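Local coordinates for protein monovalent Na+/H+ antiporter subunit A (Dietzia sp. DQ12-45-1b, PDB 7D3U) that forms, with subunit D and the other subunits, the membrane-embedded Mrp complex that exchanges sodium ions for protons across the bacterial cell membrane, at the interface of chains B and A. Residues are numbered along the deposited sequence; one frame, centred on the assembly and turned at random. Chains: chain A, Monovalent Na+/H+ antiporter subunit A; chain B, Monovalent Na+/H+ antiporter subunit D.

Contact 1: the interface of chains B and A. Residues chain B 5, 8, 61-65; chain A 736-737, 740, 872-876.
A loop-against-loop heterosubunit interface joins subunit D to the C-terminal part of subunit A in the Mrp complex. Chain B presents the 3-10 turn 63-65 with the end of strand 59-62 and the N-terminal 3-10 helix 5-8; chain A lays the irregular loop 872-876 against them, just after the 3-10 helix 867-870. A:Ser873 is the most deeply covered residue and carries the polar contact. Its hydroxyl oxygen OG accepts a hydrogen bond from the backbone amide B:Ala64 N at 3.3 Å, moderately bent at 148°, so the side chain of one loop reads the backbone of the other. The CB of the same serine lies in plane at the edge of the B:His61 ring, 3.4 Å from CE1. That ring is brought to the serine by a first torsion with CG anti to the backbone N (chi1 176°), while B:Ser5 CA covers one of its faces and the methyl CG2 of B:Thr8 sits at its edge. B:Thr8 crosses A:Phe874 obliquely, its CB meeting the phenylalanine CB at 3.7 Å and the near ring carbon CD2. Its OG1, in the crowded position between backbone N and carbonyl carbon (chi1 44°), donates instead to B:Ser5 O at 2.7 Å, nearly along the C=O axis, which fixes its rotation and satisfies the hydroxyl within the turn. On the ring of A:Phe874, A:Leu875 CG packs over one face. Apolar contacts flank the serine: B:Leu65 CD1 reaches A:Gly872 CA at 3.7 Å, and B:Ala64 CB meets A:Leu876 CD1. At the far margin B:Val63 crosses A:Leu740, on helix 739-762, at about a right angle, CG2 to CD1 at 3.9 Å. The site thus fastens the C-terminal region of subunit A to subunit D by loop-to-loop apolar packing and a serine-to-amide hydrogen bond, with no salt bridge among the residues here.

Contact 2: the interface of chains B and A. Residues chain B 165, 228-229, 232, 236; chain A 561-562, 564-566, 569.
Subunit D meets here the segment of subunit A that runs from the 3-10 helix 559-561 to the short helix 566-569, in an interface with a well-covered centre and a lightly covered fringe. In the tight part, chain B covers one side of the A:His569 ring: B:Leu165 over the CD2 corner, B:Gly228 near CE1 and ND1, and B:Trp229 CA over the rim. Both methyls of B:Leu165 come down on CD2 from the same side, with CD1 at 3.4 Å from that carbon; the leucine has CG anti to the backbone N (chi1 168°) and crosses the histidine at about a right angle. B:Gly228 CA, without a side chain to intervene, approaches A:Thr561 CB to 3.6 Å. B:Arg232, kinked at chi2 and chi3, gives its NH1 to the carboxylate oxygen A:Asp564 OD2 in a salt-bridging hydrogen bond of 3.0 Å, met from above the carboxylate plane, with the two flat groups turned 44° apart. Its NE passes 2.9 Å from the carbonyl oxygen A:Arg562 O without a hydrogen bond, because its N-H is directed away. An alanine here would remove the guanidinium and its bond to OD2, and would probably leave A:Asp564 with the longer lysine contact and the CB packing. On the loose side, A:Ile566 and A:Arg565 are barely covered, and B:Lys236 adds a longer salt bridge from NZ to A:Asp564 OD2, at 3.9 Å. Its ammonium lies over the rim of one guanidinium face, where two normally positive groups would tend to repel, which OD2 probably offsets. The site secures the 561-569 segment of subunit A to subunit D through apolar contact and charge pairing.

Contact 1: the interface of chains B and A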
# COMPACT_ATOMS: atom_id res chain seq x y z
N SER B 5 18.97 24.64 9.06
CA SER B 5 17.64 25.23 9.03
C SER B 5 16.99 25.00 7.67
O SER B 5 15.76 24.96 7.57
CB SER B 5 17.71 26.72 9.35
OG SER B 5 18.57 26.96 10.45
N THR B 8 14.35 21.86 6.65
CA THR B 8 12.90 21.94 6.60
C THR B 8 12.38 22.33 5.22
O THR B 8 11.18 22.20 4.97
CB THR B 8 12.40 22.94 7.64
OG1 THR B 8 13.21 24.12 7.59
CG2 THR B 8 12.47 22.34 9.02
N HIS B 61 18.05 19.06 13.00
CA HIS B 61 17.59 20.44 13.09
C HIS B 61 16.36 20.50 13.98
O HIS B 61 15.32 19.91 13.65
CB HIS B 61 17.27 21.01 11.71
CG HIS B 61 16.71 22.40 11.75
ND1 HIS B 61 15.53 22.74 11.12
CD2 HIS B 61 17.16 23.52 12.35
CE1 HIS B 61 15.28 24.02 11.32
NE2 HIS B 61 16.25 24.52 12.07
N GLN B 62 16.47 21.18 15.11
CA GLN B 62 15.34 21.36 16.02
C GLN B 62 14.43 22.42 15.42
O GLN B 62 14.73 23.62 15.49
CB GLN B 62 15.81 21.73 17.41
CG GLN B 62 16.94 20.87 17.93
CD GLN B 62 16.49 19.47 18.29
OE1 GLN B 62 15.30 19.22 18.48
NE2 GLN B 62 17.44 18.55 18.39
N VAL B 63 13.32 21.99 14.82
CA VAL B 63 12.39 22.92 14.19
C VAL B 63 11.95 23.96 15.20
O VAL B 63 11.55 23.63 16.33
CB VAL B 63 11.19 22.16 13.60
CG1 VAL B 63 10.13 23.13 13.14
CG2 VAL B 63 11.65 21.29 12.45
N ALA B 64 12.03 25.23 14.81
CA ALA B 64 11.75 26.42 15.62
C ALA B 64 12.82 26.68 16.66
O ALA B 64 12.68 27.64 17.44
CB ALA B 64 10.38 26.36 16.31
N LEU B 65 13.88 25.87 16.72
CA LEU B 65 15.05 26.14 17.56
C LEU B 65 14.68 26.18 19.05
O LEU B 65 15.09 27.08 19.78
CB LEU B 65 15.76 27.42 17.13
CG LEU B 65 16.53 27.34 15.82
CD1 LEU B 65 17.19 28.67 15.52
CD2 LEU B 65 17.57 26.23 15.89
N ASP A 736 3.44 27.65 18.11
CA ASP A 736 4.80 28.11 18.33
C ASP A 736 5.79 26.96 18.47
O ASP A 736 6.80 26.92 17.75
CB ASP A 736 4.85 29.01 19.56
CG ASP A 736 4.33 30.41 19.28
OD1 ASP A 736 4.31 30.80 18.10
OD2 ASP A 736 3.93 31.10 20.23
N TYR A 737 5.55 26.01 19.37
CA TYR A 737 6.49 24.91 19.55
C TYR A 737 6.35 23.88 18.44
O TYR A 737 7.25 23.70 17.62
CB TYR A 737 6.29 24.26 20.92
CG TYR A 737 6.56 25.15 22.10
CD1 TYR A 737 7.85 25.60 22.37
CD2 TYR A 737 5.54 25.54 22.95
CE1 TYR A 737 8.10 26.41 23.45
CE2 TYR A 737 5.79 26.35 24.04
CZ TYR A 737 7.07 26.78 24.28
OH TYR A 737 7.31 27.59 25.36
N LEU A 740 4.70 22.57 13.18
CA LEU A 740 4.70 21.67 12.04
C LEU A 740 3.46 20.78 12.04
O LEU A 740 2.91 20.49 10.98
CB LEU A 740 5.97 20.82 12.03
CG LEU A 740 6.95 21.16 10.91
CD1 LEU A 740 8.19 20.30 11.01
CD2 LEU A 740 6.29 21.00 9.56
N GLY A 872 15.98 32.78 13.06
CA GLY A 872 15.74 31.44 13.54
C GLY A 872 15.66 30.40 12.44
O GLY A 872 16.63 30.19 11.70
N SER A 873 14.50 29.75 12.31
CA SER A 873 14.33 28.68 11.33
C SER A 873 12.87 28.64 10.90
O SER A 873 12.10 29.57 11.15
CB SER A 873 14.79 27.34 11.91
OG SER A 873 13.68 26.58 12.35
N PHE A 874 12.49 27.54 10.25
CA PHE A 874 11.15 27.41 9.70
C PHE A 874 10.11 27.30 10.81
O PHE A 874 10.34 26.65 11.84
CB PHE A 874 11.08 26.19 8.80
CG PHE A 874 9.76 26.02 8.10
CD1 PHE A 874 9.26 27.00 7.27
CD2 PHE A 874 9.02 24.85 8.26
CE1 PHE A 874 8.06 26.84 6.62
CE2 PHE A 874 7.82 24.69 7.61
CZ PHE A 874 7.33 25.68 6.80
N LEU A 875 8.97 27.96 10.60
CA LEU A 875 7.83 27.91 11.53
C LEU A 875 8.22 28.41 12.92
O LEU A 875 7.98 27.75 13.93
CB LEU A 875 7.23 26.50 11.59
CG LEU A 875 6.18 26.19 10.52
CD1 LEU A 875 5.86 24.72 10.52
CD2 LEU A 875 4.93 27.01 10.75
N LEU A 876 8.84 29.58 12.96
CA LEU A 876 9.18 30.25 14.20
C LEU A 876 8.52 31.62 14.23
O LEU A 876 8.65 32.39 13.27
CB LEU A 876 10.70 30.39 14.34
CG LEU A 876 11.18 31.04 15.64
CD1 LEU A 876 10.86 30.17 16.83
CD2 LEU A 876 12.67 31.29 15.56

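Contact 2: the interface of chains B and A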
# COMPACT_ATOMS: atom_id res chain seq x y z
N LEU B 165 -12.10 1.02 0.50
CA LEU B 165 -11.31 0.03 1.23
C LEU B 165 -9.97 0.61 1.67
O LEU B 165 -9.54 0.40 2.81
CB LEU B 165 -11.09 -1.21 0.35
CG LEU B 165 -10.06 -2.21 0.85
CD1 LEU B 165 -10.50 -2.78 2.18
CD2 LEU B 165 -9.86 -3.31 -0.17
N GLY B 228 -4.68 -8.24 2.15
CA GLY B 228 -5.68 -8.19 1.10
C GLY B 228 -6.14 -6.79 0.76
O GLY B 228 -6.64 -6.57 -0.34
N TRP B 229 -5.98 -5.84 1.68
CA TRP B 229 -6.40 -4.48 1.40
C TRP B 229 -5.52 -3.82 0.36
O TRP B 229 -5.96 -2.91 -0.35
CB TRP B 229 -6.42 -3.66 2.69
CG TRP B 229 -5.07 -3.25 3.18
CD1 TRP B 229 -4.33 -3.86 4.14
CD2 TRP B 229 -4.31 -2.12 2.75
NE1 TRP B 229 -3.15 -3.19 4.33
CE2 TRP B 229 -3.11 -2.11 3.49
CE3 TRP B 229 -4.52 -1.10 1.81
CZ2 TRP B 229 -2.13 -1.14 3.32
CZ3 TRP B 229 -3.54 -0.15 1.64
CH2 TRP B 229 -2.37 -0.17 2.39
N ARG B 232 -6.16 -5.47 -3.29
CA ARG B 232 -7.47 -5.13 -3.83
C ARG B 232 -7.71 -3.63 -3.91
O ARG B 232 -8.86 -3.21 -4.05
CB ARG B 232 -8.57 -5.79 -2.99
CG ARG B 232 -8.42 -7.29 -2.85
CD ARG B 232 -8.62 -7.99 -4.19
NE ARG B 232 -9.93 -7.71 -4.75
CZ ARG B 232 -10.34 -8.14 -5.94
NH1 ARG B 232 -11.55 -7.84 -6.37
NH2 ARG B 232 -9.53 -8.87 -6.69
N LYS B 236 -7.02 -1.35 -8.81
CA LYS B 236 -8.14 -0.50 -9.23
C LYS B 236 -7.81 0.98 -9.07
O LYS B 236 -8.55 1.74 -8.45
CB LYS B 236 -9.39 -0.88 -8.44
CG LYS B 236 -9.59 -2.37 -8.33
CD LYS B 236 -10.42 -2.74 -7.12
CE LYS B 236 -10.23 -4.20 -6.77
NZ LYS B 236 -9.98 -5.02 -7.98
N THR A 561 -8.60 -13.37 0.39
CA THR A 561 -8.86 -11.94 0.40
C THR A 561 -9.38 -11.46 -0.95
O THR A 561 -9.01 -10.39 -1.43
CB THR A 561 -7.61 -11.16 0.79
OG1 THR A 561 -6.68 -11.17 -0.30
CG2 THR A 561 -6.96 -11.79 2.01
N ARG A 562 -10.24 -12.26 -1.58
CA ARG A 562 -10.73 -11.92 -2.91
C ARG A 562 -11.72 -10.77 -2.85
O ARG A 562 -11.61 -9.80 -3.61
CB ARG A 562 -11.37 -13.15 -3.56
CG ARG A 562 -11.79 -12.94 -5.00
CD ARG A 562 -10.59 -12.76 -5.90
NE ARG A 562 -9.77 -13.97 -5.96
CZ ARG A 562 -8.77 -14.14 -6.82
NH1 ARG A 562 -8.07 -15.27 -6.80
NH2 ARG A 562 -8.45 -13.19 -7.68
N ASP A 564 -13.36 -7.43 -2.17
CA ASP A 564 -12.86 -6.11 -1.82
C ASP A 564 -13.96 -5.31 -1.12
O ASP A 564 -14.49 -4.33 -1.63
CB ASP A 564 -12.35 -5.39 -3.06
CG ASP A 564 -13.29 -5.51 -4.24
OD1 ASP A 564 -14.49 -5.77 -4.02
OD2 ASP A 564 -12.83 -5.35 -5.38
N ARG A 565 -14.30 -5.76 0.09
CA ARG A 565 -15.23 -5.05 0.94
C ARG A 565 -14.61 -4.86 2.32
O ARG A 565 -13.84 -5.70 2.79
CB ARG A 565 -16.57 -5.78 1.05
CG ARG A 565 -16.57 -7.06 1.84
CD ARG A 565 -17.91 -7.75 1.69
NE ARG A 565 -18.20 -8.67 2.78
CZ ARG A 565 -19.26 -9.47 2.81
NH1 ARG A 565 -20.14 -9.45 1.82
NH2 ARG A 565 -19.45 -10.28 3.84
N ILE A 566 -14.93 -3.72 2.94
CA ILE A 566 -14.26 -3.32 4.17
C ILE A 566 -14.49 -4.33 5.28
O ILE A 566 -13.60 -4.59 6.10
CB ILE A 566 -14.73 -1.91 4.59
CG1 ILE A 566 -14.50 -0.91 3.46
CG2 ILE A 566 -14.03 -1.46 5.85
CD1 ILE A 566 -15.76 -0.51 2.73
N HIS A 569 -11.52 -7.22 5.14
CA HIS A 569 -10.13 -6.82 5.37
C HIS A 569 -9.93 -6.15 6.72
O HIS A 569 -8.78 -5.98 7.13
CB HIS A 569 -9.67 -5.91 4.24
CG HIS A 569 -9.84 -6.51 2.88
ND1 HIS A 569 -9.17 -7.65 2.48
CD2 HIS A 569 -10.61 -6.14 1.83
CE1 HIS A 569 -9.52 -7.95 1.24
NE2 HIS A 569 -10.39 -7.05 0.83

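About 41 Å separates the centres of contact 1 and contact 2, and they share no residue or secondary-structure element on either chain. Subunit D uses its N-terminal turn, an early strand and the 3-10 turn 63-65 in contact 1, but helix 157-187 and the region around helix 228-231 in contact 2. Subunit A contributes segments about 170 to 315 residues apart in sequence. The two differ in character as well: contact 1 has no salt bridge, whereas contact 2 carries them. Subunit A therefore holds subunit D at well-separated points, which probably limits rocking or sliding between the two subunits within the Mrp assembly.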